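Local atomic coordinates of YARHG domain-containing protein (Legionella pneumophila subsp. pneumophila, PDB entry 4G2A), a protein that is of unknown function but, with a DUF4424 region and a YARHG domain, has been proposed to bind a nutrient. Residues A275-Q280 with R305-E310; R270-A275 with K293-P298; G10-P15 with I21-E26. All coordinates share one frame; numbering follows the deposited sequence.

Contact 1 (A275-Q280 with R305-E310). With SO4 (sulfate ion), chain C.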
loop_
_atom_site.group_PDB
_atom_site.type_symbol
_atom_site.label_atom_id
_atom_site.label_comp_id
_atom_site.label_asym_id
_atom_site.label_seq_id
_atom_site.Cartn_x
_atom_site.Cartn_y
_atom_site.Cartn_z
ATOM N N ALA A 275 22.673 11.635 0.941
ATOM C CA ALA A 275 22.448 10.439 0.097
ATOM C C ALA A 275 20.965 10.134 -0.032
ATOM O O ALA A 275 20.533 9.526 -1.011
ATOM C CB ALA A 275 23.171 9.248 0.681
ATOM N N GLN A 276 20.198 10.589 0.969
ATOM C CA GLN A 276 18.737 10.581 1.123
ATOM C C GLN A 276 18.081 11.190 -0.128
ATOM O O GLN A 276 17.039 10.716 -0.559
ATOM C CB GLN A 276 18.401 11.451 2.380
ATOM C CG GLN A 276 16.952 11.433 2.856
ATOM C CD GLN A 276 16.580 12.544 3.822
ATOM O OE1 GLN A 276 15.395 12.876 3.988
ATOM N NE2 GLN A 276 17.555 13.165 4.477
ATOM N N TYR A 277 18.703 12.247 -0.703
ATOM C CA TYR A 277 18.186 12.972 -1.865
ATOM C C TYR A 277 18.935 12.630 -3.169
ATOM O O TYR A 277 18.684 13.226 -4.217
ATOM C CB TYR A 277 18.237 14.486 -1.580
ATOM C CG TYR A 277 17.508 14.865 -0.305
ATOM C CD1 TYR A 277 16.118 14.776 -0.221
ATOM C CD2 TYR A 277 18.206 15.280 0.826
ATOM C CE1 TYR A 277 15.442 15.100 0.951
ATOM C CE2 TYR A 277 17.542 15.597 2.007
ATOM C CZ TYR A 277 16.156 15.523 2.058
ATOM O OH TYR A 277 15.464 15.842 3.199
ATOM N N GLY A 278 19.834 11.669 -3.092
ATOM C CA GLY A 278 20.575 11.194 -4.252
ATOM C C GLY A 278 21.808 11.972 -4.648
ATOM O O GLY A 278 22.142 12.015 -5.837
ATOM N N ARG A 279 22.529 12.547 -3.659
ATOM C CA ARG A 279 23.774 13.259 -3.925
ATOM C C ARG A 279 24.775 12.277 -4.508
ATOM O O ARG A 279 24.806 11.126 -4.081
ATOM C CB ARG A 279 24.324 13.888 -2.643
ATOM C CG ARG A 279 25.569 14.749 -2.875
ATOM C CD ARG A 279 26.285 15.015 -1.582
ATOM N NE ARG A 279 27.422 15.905 -1.775
ATOM C CZ ARG A 279 28.648 15.501 -2.081
ATOM N NH1 ARG A 279 28.906 14.213 -2.248
ATOM N NH2 ARG A 279 29.622 16.385 -2.236
ATOM N N GLN A 280 25.548 12.708 -5.505
ATOM C CA GLN A 280 26.548 11.847 -6.132
ATOM C C GLN A 280 27.858 11.993 -5.370
ATOM O O GLN A 280 28.256 13.113 -5.032
ATOM C CB GLN A 280 26.688 12.160 -7.622
ATOM C CG GLN A 280 25.537 11.549 -8.432
ATOM C CD GLN A 280 24.962 12.494 -9.454
ATOM O OE1 GLN A 280 24.257 13.461 -9.123
ATOM N NE2 GLN A 280 25.235 12.220 -10.723
ATOM N N ARG A 305 19.593 22.404 -1.544
ATOM C CA ARG A 305 18.281 23.024 -1.249
ATOM C C ARG A 305 17.232 21.982 -0.812
ATOM O O ARG A 305 16.251 22.348 -0.162
ATOM C CB ARG A 305 17.740 23.818 -2.452
ATOM C CG ARG A 305 18.592 25.020 -2.876
ATOM C CD ARG A 305 18.492 26.194 -1.926
ATOM N NE ARG A 305 18.983 27.421 -2.548
ATOM C CZ ARG A 305 18.687 28.643 -2.119
ATOM N NH1 ARG A 305 17.900 28.813 -1.061
ATOM N NH2 ARG A 305 19.169 29.708 -2.750
HETATM N N MSE A 306 17.467 20.687 -1.119
HETATM C CA MSE A 306 16.596 19.570 -0.743
HETATM C C MSE A 306 16.631 19.263 0.767
HETATM O O MSE A 306 15.700 18.620 1.270
HETATM C CB MSE A 306 16.963 18.313 -1.545
HETATM C CG MSE A 306 16.483 18.411 -2.984
HETATM SE SE MSE A 306 17.250 17.131 -4.203
HETATM C CE MSE A 306 16.232 17.585 -5.791
ATOM N N LEU A 307 17.676 19.724 1.492
ATOM C CA LEU A 307 17.778 19.483 2.935
ATOM C C LEU A 307 16.689 20.262 3.687
ATOM O O LEU A 307 16.511 21.464 3.479
ATOM C CB LEU A 307 19.167 19.814 3.498
ATOM C CG LEU A 307 20.353 19.043 2.921
ATOM C CD1 LEU A 307 21.628 19.753 3.234
ATOM C CD2 LEU A 307 20.432 17.641 3.469
ATOM N N ASN A 308 15.937 19.540 4.515
ATOM C CA ASN A 308 14.837 20.077 5.295
ATOM C C ASN A 308 15.338 20.453 6.704
ATOM O O ASN A 308 16.533 20.329 6.989
ATOM C CB ASN A 308 13.632 19.091 5.313
ATOM C CG ASN A 308 13.792 17.771 6.042
ATOM O OD1 ASN A 308 14.638 17.593 6.911
ATOM N ND2 ASN A 308 12.879 16.846 5.801
ATOM N N GLU A 309 14.423 20.943 7.561
ATOM C CA GLU A 309 14.720 21.402 8.923
ATOM C C GLU A 309 15.268 20.275 9.808
ATOM O O GLU A 309 16.162 20.535 10.608
ATOM C CB GLU A 309 13.475 22.054 9.558
ATOM C CG GLU A 309 13.163 23.412 8.936
ATOM C CD GLU A 309 11.888 24.114 9.372
ATOM O OE1 GLU A 309 11.581 24.103 10.587
ATOM O OE2 GLU A 309 11.228 24.730 8.502
ATOM N N GLU A 310 14.763 19.031 9.644
ATOM C CA GLU A 310 15.210 17.861 10.410
ATOM C C GLU A 310 16.669 17.538 10.095
ATOM O O GLU A 310 17.452 17.308 11.018
ATOM C CB GLU A 310 14.316 16.631 10.139
ATOM C CG GLU A 310 12.937 16.676 10.778
ATOM C CD GLU A 310 11.981 17.688 10.181
ATOM O OE1 GLU A 310 11.550 17.491 9.022
ATOM O OE2 GLU A 310 11.694 18.699 10.863
HETATM S S SO4 C . 32.318 13.198 -2.041
HETATM O O1 SO4 C . 31.863 13.661 -3.354
HETATM O O2 SO4 C . 33.757 13.408 -1.930
HETATM O O3 SO4 C . 31.619 13.961 -1.037
HETATM O O4 SO4 C . 32.042 11.796 -1.813
#
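The hydroxyl of Y277, whose ring lies against M306, is gripped by two charged groups: it is hydrogen-bonded to D311 OD2 and to R241 NH2. An acid and a base at the hydroxyl fix the place of the ring's far end, and the hydrocarbon of the ring is left to pack. Over one face comes the backbone oxygen M306 O, 3.2 Å from Y277 CZ and displaced toward the rim. Over the same ring M306 CB makes a CH-pi contact, 4.0 Å from the centroid and 21° off the ring normal. The selenium of this selenomethionine reaches past the ring obliquely, 5.5 Å from the centroid, a loose Met-aromatic contact. L307 CD2 instead meets the ring at its edge, 3.8 Å from Y277 CE2, while Q276 CG covers the opposite face. With Y277 CG anti to the carbonyl carbon (chi1 -55°), the ring is swung out toward 305-310. The chain here leaves helix 263-275 through a type I beta turn, A275 to G278, in which G278 N donates to A275 O at 3.1 Å. G278 then takes a positive phi (84°), a conformation glycine accepts readily because no CB meets the preceding carbonyl. In 305-310, N308 is the N-cap of helix 309-321, and D311 OD2 also accepts from N308 N, as in one half of a capping box. Further along, R279 NH1 gives weak bonds to two oxygens of a sulfate, probably from the crystallisation liquor, which S283 OG and Q282 N also hold.

Contact 2 (R270-A275 with K293-P298); sequences RNTIYA and KWWYVP
A275 CB touches two aromatic rings, 3.8 Å from W295 CZ3 and 3.8 Å from Y296 CD1. The methyl meets the indole at its edge, near the ring plane, and alanine's small size lets the last turn of helix 263-275 come close to the 293-298 loop. One turn back, T272 CG2 approaches W295 CH2 obliquely at 3.7 Å. Its OG1 turns to the carbonyl of F268, so threonine offers a methyl to tryptophan while its hydroxyl stays bonded within the helix. W295 has its CG between backbone N and carbonyl carbon (chi1 44°), which directs the benzene end of the indole at the helix; Y239 stacks on W295. The four residues that touch across the contact, T272, A275, W295 and Y296, are all buried. Toward V297 and P298, both exposed, direct contact gives way to water: one lies 2.8 Å from A275 O and accepts from V297 N at 3.0 Å. A275 O also lies at the edge of the Y296 ring, 3.3 Å from CD1, whereas Y296 OH is bonded to R279 O. The helix end thus packs against the rims of W295 and Y296, and its last carbonyl is shared between G278 N of the following turn and the water that links it to V297 N.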
loop_
_atom_site.group_PDB
_atom_site.type_symbol
_atom_site.label_atom_id
_atom_site.label_comp_id
_atom_site.label_asym_id
_atom_site.label_seq_id
_atom_site.Cartn_x
_atom_site.Cartn_y
_atom_site.Cartn_z
ATOM N N ARG A 270 26.599 11.241 8.529
ATOM C CA ARG A 270 26.570 12.589 7.975
ATOM C C ARG A 270 26.216 12.577 6.497
ATOM O O ARG A 270 25.419 13.402 6.049
ATOM C CB ARG A 270 27.945 13.270 8.162
ATOM C CG ARG A 270 28.105 14.603 7.410
ATOM C CD ARG A 270 29.543 15.092 7.308
ATOM N NE ARG A 270 30.188 15.252 8.612
ATOM C CZ ARG A 270 29.965 16.256 9.462
ATOM N NH1 ARG A 270 29.079 17.209 9.165
ATOM N NH2 ARG A 270 30.609 16.305 10.620
ATOM N N ASN A 271 26.862 11.690 5.735
ATOM C CA ASN A 271 26.710 11.630 4.300
ATOM C C ASN A 271 25.375 10.993 3.874
ATOM O O ASN A 271 24.864 11.361 2.812
ATOM C CB ASN A 271 27.921 10.964 3.690
ATOM C CG ASN A 271 29.079 11.941 3.655
ATOM O OD1 ASN A 271 29.125 12.836 2.812
ATOM N ND2 ASN A 271 29.979 11.877 4.628
ATOM N N THR A 272 24.748 10.162 4.761
ATOM C CA THR A 272 23.432 9.535 4.564
ATOM C C THR A 272 22.343 10.646 4.509
ATOM O O THR A 272 21.330 10.489 3.806
ATOM C CB THR A 272 23.203 8.517 5.690
ATOM O OG1 THR A 272 24.078 7.421 5.472
ATOM C CG2 THR A 272 21.760 7.988 5.781
ATOM N N ILE A 273 22.580 11.768 5.234
ATOM C CA ILE A 273 21.682 12.925 5.312
ATOM C C ILE A 273 21.489 13.512 3.901
ATOM O O ILE A 273 20.372 13.890 3.551
ATOM C CB ILE A 273 22.193 13.988 6.344
ATOM C CG1 ILE A 273 22.194 13.413 7.781
ATOM C CG2 ILE A 273 21.355 15.275 6.300
ATOM C CD1 ILE A 273 22.994 14.201 8.818
ATOM N N TYR A 274 22.567 13.493 3.082
ATOM C CA TYR A 274 22.618 13.989 1.708
ATOM C C TYR A 274 22.261 12.906 0.682
ATOM O O TYR A 274 21.670 13.228 -0.343
ATOM C CB TYR A 274 24.038 14.499 1.401
ATOM C CG TYR A 274 24.524 15.589 2.324
ATOM C CD1 TYR A 274 24.240 16.924 2.064
ATOM C CD2 TYR A 274 25.340 15.294 3.412
ATOM C CE1 TYR A 274 24.736 17.939 2.874
ATOM C CE2 TYR A 274 25.804 16.301 4.261
ATOM C CZ TYR A 274 25.500 17.624 3.984
ATOM O OH TYR A 274 25.961 18.641 4.786
ATOM N N ALA A 275 22.673 11.635 0.941
ATOM C CA ALA A 275 22.448 10.439 0.097
ATOM C C ALA A 275 20.965 10.134 -0.032
ATOM O O ALA A 275 20.533 9.526 -1.011
ATOM C CB ALA A 275 23.171 9.248 0.681
ATOM N N LYS A 293 23.575 0.360 -0.922
ATOM C CA LYS A 293 22.352 0.662 -0.161
ATOM C C LYS A 293 21.167 0.640 -1.108
ATOM O O LYS A 293 21.186 1.350 -2.120
ATOM C CB LYS A 293 22.438 2.021 0.579
ATOM C CG LYS A 293 23.500 2.124 1.689
ATOM C CD LYS A 293 23.213 1.244 2.897
ATOM C CE LYS A 293 24.426 1.102 3.775
ATOM N NZ LYS A 293 24.126 0.355 5.027
ATOM N N TRP A 294 20.144 -0.192 -0.798
ATOM C CA TRP A 294 18.932 -0.339 -1.612
ATOM C C TRP A 294 18.154 1.012 -1.775
ATOM O O TRP A 294 17.500 1.240 -2.799
ATOM C CB TRP A 294 18.003 -1.420 -1.006
ATOM C CG TRP A 294 17.394 -1.030 0.318
ATOM C CD1 TRP A 294 17.874 -1.323 1.558
ATOM C CD2 TRP A 294 16.185 -0.273 0.523
ATOM N NE1 TRP A 294 17.050 -0.788 2.526
ATOM C CE2 TRP A 294 16.024 -0.110 1.917
ATOM C CE3 TRP A 294 15.221 0.286 -0.342
ATOM C CZ2 TRP A 294 14.937 0.584 2.469
ATOM C CZ3 TRP A 294 14.192 1.032 0.202
ATOM C CH2 TRP A 294 14.026 1.134 1.594
ATOM N N TRP A 295 18.179 1.861 -0.748
ATOM C CA TRP A 295 17.421 3.111 -0.746
ATOM C C TRP A 295 18.076 4.210 -1.560
ATOM O O TRP A 295 17.386 5.153 -1.980
ATOM C CB TRP A 295 17.189 3.608 0.684
ATOM C CG TRP A 295 18.377 3.528 1.586
ATOM C CD1 TRP A 295 18.669 2.532 2.471
ATOM C CD2 TRP A 295 19.398 4.522 1.746
ATOM N NE1 TRP A 295 19.822 2.829 3.156
ATOM C CE2 TRP A 295 20.271 4.065 2.759
ATOM C CE3 TRP A 295 19.635 5.785 1.162
ATOM C CZ2 TRP A 295 21.364 4.821 3.203
ATOM C CZ3 TRP A 295 20.718 6.533 1.604
ATOM C CH2 TRP A 295 21.572 6.047 2.605
ATOM N N TYR A 296 19.407 4.099 -1.763
ATOM C CA TYR A 296 20.180 5.078 -2.493
ATOM C C TYR A 296 20.042 4.898 -3.984
ATOM O O TYR A 296 20.348 3.838 -4.547
ATOM C CB TYR A 296 21.655 5.063 -2.080
ATOM C CG TYR A 296 22.503 6.036 -2.868
ATOM C CD1 TYR A 296 22.514 7.396 -2.559
ATOM C CD2 TYR A 296 23.295 5.600 -3.927
ATOM C CE1 TYR A 296 23.309 8.292 -3.271
ATOM C CE2 TYR A 296 24.091 6.485 -4.644
ATOM C CZ TYR A 296 24.098 7.830 -4.311
ATOM O OH TYR A 296 24.881 8.696 -5.033
ATOM N N VAL A 297 19.626 5.994 -4.616
ATOM C CA VAL A 297 19.428 6.156 -6.051
ATOM C C VAL A 297 20.097 7.489 -6.410
ATOM O O VAL A 297 19.682 8.516 -5.871
ATOM C CB VAL A 297 17.904 6.097 -6.415
ATOM C CG1 VAL A 297 17.629 6.596 -7.830
ATOM C CG2 VAL A 297 17.357 4.690 -6.237
ATOM N N PRO A 298 21.173 7.509 -7.238
ATOM C CA PRO A 298 21.791 8.800 -7.589
ATOM C C PRO A 298 20.809 9.679 -8.374
ATOM O O PRO A 298 20.124 9.197 -9.277
ATOM C CB PRO A 298 23.014 8.400 -8.430
ATOM C CG PRO A 298 23.205 6.944 -8.190
ATOM C CD PRO A 298 21.837 6.399 -7.951
HETATM O O HOH W 1 18.757 8.272 -2.823
#

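Contact 3 (G10-P15 with I21-E26); sequences GSLPIP and IKMVSE
L12 lays both of its methyls against the selenium of M23, a selenomethionine: CD2 is 3.9 Å from SE and CD1 4.1 Å. The two side chains cross at a slant. The M23 chain runs out straight, CG anti to the backbone N, and then bends at chi3 (-97°), which turns the terminal methyl CE back over P13 while it still touches the leucine methyls. There CE lies 3.8 Å from P13 CD and 3.7 Å from P13 O; that carbonyl is satisfied by W167 NE1, so the methyl meets an oxygen already in use. A flexible, unbranched chain suits this place, because it can follow the surfaces of both a branched leucine and a rigid proline ring. E26 adds its aliphatic part, CG lying 4.1 Å from L12 CD2, while its buried OE1 is bonded to T175 OG1. Both M23 and E26 point toward 10-15 although they are three residues apart; the backbone at V24 leaves the extended form (-100°, -22°), which is consistent with a beta bulge. F50 of strand 43-54 touches L12 and P13, and F52 touches M23. The segments pair with other strands, and their nearest CA atoms, L12 and E26, stand 9.1 Å apart, a separation consistent with two beta layers facing each other, as in a sandwich-like fold.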
loop_
_atom_site.group_PDB
_atom_site.type_symbol
_atom_site.label_atom_id
_atom_site.label_comp_id
_atom_site.label_asym_id
_atom_site.label_seq_id
_atom_site.Cartn_x
_atom_site.Cartn_y
_atom_site.Cartn_z
ATOM N N GLY A 10 -8.286 -1.265 -1.159
ATOM C CA GLY A 10 -9.135 -2.041 -2.040
ATOM C C GLY A 10 -9.895 -3.137 -1.319
ATOM O O GLY A 10 -9.550 -3.534 -0.199
ATOM N N SER A 11 -10.973 -3.592 -1.943
ATOM C CA SER A 11 -11.826 -4.638 -1.381
ATOM C C SER A 11 -12.421 -5.475 -2.497
ATOM O O SER A 11 -12.666 -4.948 -3.594
ATOM C CB SER A 11 -12.953 -4.026 -0.547
ATOM O OG SER A 11 -12.539 -3.585 0.737
ATOM N N LEU A 12 -12.648 -6.773 -2.223
ATOM C CA LEU A 12 -13.338 -7.669 -3.163
ATOM C C LEU A 12 -14.785 -7.178 -3.356
ATOM O O LEU A 12 -15.329 -6.607 -2.399
ATOM C CB LEU A 12 -13.385 -9.133 -2.615
ATOM C CG LEU A 12 -12.167 -10.023 -2.763
ATOM C CD1 LEU A 12 -12.441 -11.368 -2.168
ATOM C CD2 LEU A 12 -11.756 -10.200 -4.227
ATOM N N PRO A 13 -15.462 -7.406 -4.508
ATOM C CA PRO A 13 -16.899 -7.089 -4.559
ATOM C C PRO A 13 -17.624 -8.056 -3.630
ATOM O O PRO A 13 -17.133 -9.168 -3.395
ATOM C CB PRO A 13 -17.287 -7.322 -6.035
ATOM C CG PRO A 13 -16.043 -7.682 -6.753
ATOM C CD PRO A 13 -15.036 -8.123 -5.725
ATOM N N ILE A 14 -18.744 -7.639 -3.045
ATOM C CA ILE A 14 -19.449 -8.546 -2.153
ATOM C C ILE A 14 -20.930 -8.617 -2.534
ATOM O O ILE A 14 -21.465 -7.645 -3.065
ATOM C CB ILE A 14 -19.244 -8.161 -0.659
ATOM C CG1 ILE A 14 -19.753 -6.761 -0.329
ATOM C CG2 ILE A 14 -17.803 -8.333 -0.231
ATOM C CD1 ILE A 14 -20.705 -6.757 0.778
ATOM N N PRO A 15 -21.634 -9.724 -2.223
ATOM C CA PRO A 15 -23.080 -9.748 -2.486
ATOM C C PRO A 15 -23.874 -9.122 -1.331
ATOM O O PRO A 15 -23.462 -9.212 -0.176
ATOM C CB PRO A 15 -23.393 -11.241 -2.627
ATOM C CG PRO A 15 -22.289 -11.965 -1.896
ATOM C CD PRO A 15 -21.174 -10.987 -1.594
ATOM N N ILE A 21 -23.669 -17.837 -6.421
ATOM C CA ILE A 21 -22.678 -17.277 -7.333
ATOM C C ILE A 21 -21.303 -17.517 -6.719
ATOM O O ILE A 21 -21.061 -17.086 -5.587
ATOM C CB ILE A 21 -22.918 -15.749 -7.616
ATOM C CG1 ILE A 21 -24.374 -15.399 -8.070
ATOM C CG2 ILE A 21 -21.821 -15.154 -8.532
ATOM C CD1 ILE A 21 -24.766 -15.799 -9.464
ATOM N N LYS A 22 -20.398 -18.194 -7.458
ATOM C CA LYS A 22 -19.049 -18.457 -6.951
ATOM C C LYS A 22 -18.034 -17.588 -7.668
ATOM O O LYS A 22 -18.183 -17.291 -8.850
ATOM C CB LYS A 22 -18.672 -19.957 -6.993
ATOM C CG LYS A 22 -18.606 -20.621 -8.354
ATOM C CD LYS A 22 -18.276 -22.115 -8.210
ATOM C CE LYS A 22 -18.057 -22.785 -9.550
ATOM N NZ LYS A 22 -17.876 -24.260 -9.430
HETATM N N MSE A 23 -17.031 -17.124 -6.919
HETATM C CA MSE A 23 -15.934 -16.310 -7.434
HETATM C C MSE A 23 -14.873 -17.288 -7.879
HETATM O O MSE A 23 -14.393 -18.050 -7.052
HETATM C CB MSE A 23 -15.454 -15.343 -6.353
HETATM C CG MSE A 23 -14.762 -14.140 -6.919
HETATM SE SE MSE A 23 -13.924 -13.144 -5.493
HETATM C CE MSE A 23 -15.251 -11.830 -5.185
ATOM N N VAL A 24 -14.601 -17.385 -9.184
ATOM C CA VAL A 24 -13.710 -18.431 -9.664
ATOM C C VAL A 24 -12.279 -17.942 -9.936
ATOM O O VAL A 24 -11.360 -18.758 -9.912
ATOM C CB VAL A 24 -14.297 -19.205 -10.871
ATOM C CG1 VAL A 24 -15.474 -20.076 -10.436
ATOM C CG2 VAL A 24 -14.716 -18.267 -11.987
ATOM N N SER A 25 -12.079 -16.635 -10.155
ATOM C CA SER A 25 -10.747 -16.079 -10.383
ATOM C C SER A 25 -10.736 -14.572 -10.188
ATOM O O SER A 25 -11.764 -13.916 -10.329
ATOM C CB SER A 25 -10.229 -16.423 -11.781
ATOM O OG SER A 25 -10.724 -15.528 -12.766
ATOM N N GLU A 26 -9.566 -14.039 -9.830
ATOM C CA GLU A 26 -9.302 -12.606 -9.646
ATOM C C GLU A 26 -7.923 -12.284 -10.194
ATOM O O GLU A 26 -7.034 -13.136 -10.190
ATOM C CB GLU A 26 -9.393 -12.157 -8.168
ATOM C CG GLU A 26 -10.598 -12.638 -7.357
ATOM C CD GLU A 26 -10.522 -14.102 -6.958
ATOM O OE1 GLU A 26 -9.447 -14.540 -6.493
ATOM O OE2 GLU A 26 -11.511 -14.832 -7.194
#

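In the fold
Contacts 1 and 2 belong to one cluster of helices and loops in the YARHG range; they share A275, cross along the chain, and touch where Y296 OH lies 2.6 Å from R279 O. Contact 2 is fully buried and packs the end of helix 263-275 against two aromatic rings, with a water at one side, whereas contact 1 is only partly buried and mixes ring packing with charged partners. Contact 3, about 43 Å from contact 2 and 45 Å from contact 1 between centres, lies across the chain's centre in the beta-rich DUF4424 range. Buried as well, it relies on aliphatic and selenomethionine side chains between strands, without aromatic rings from its own segments.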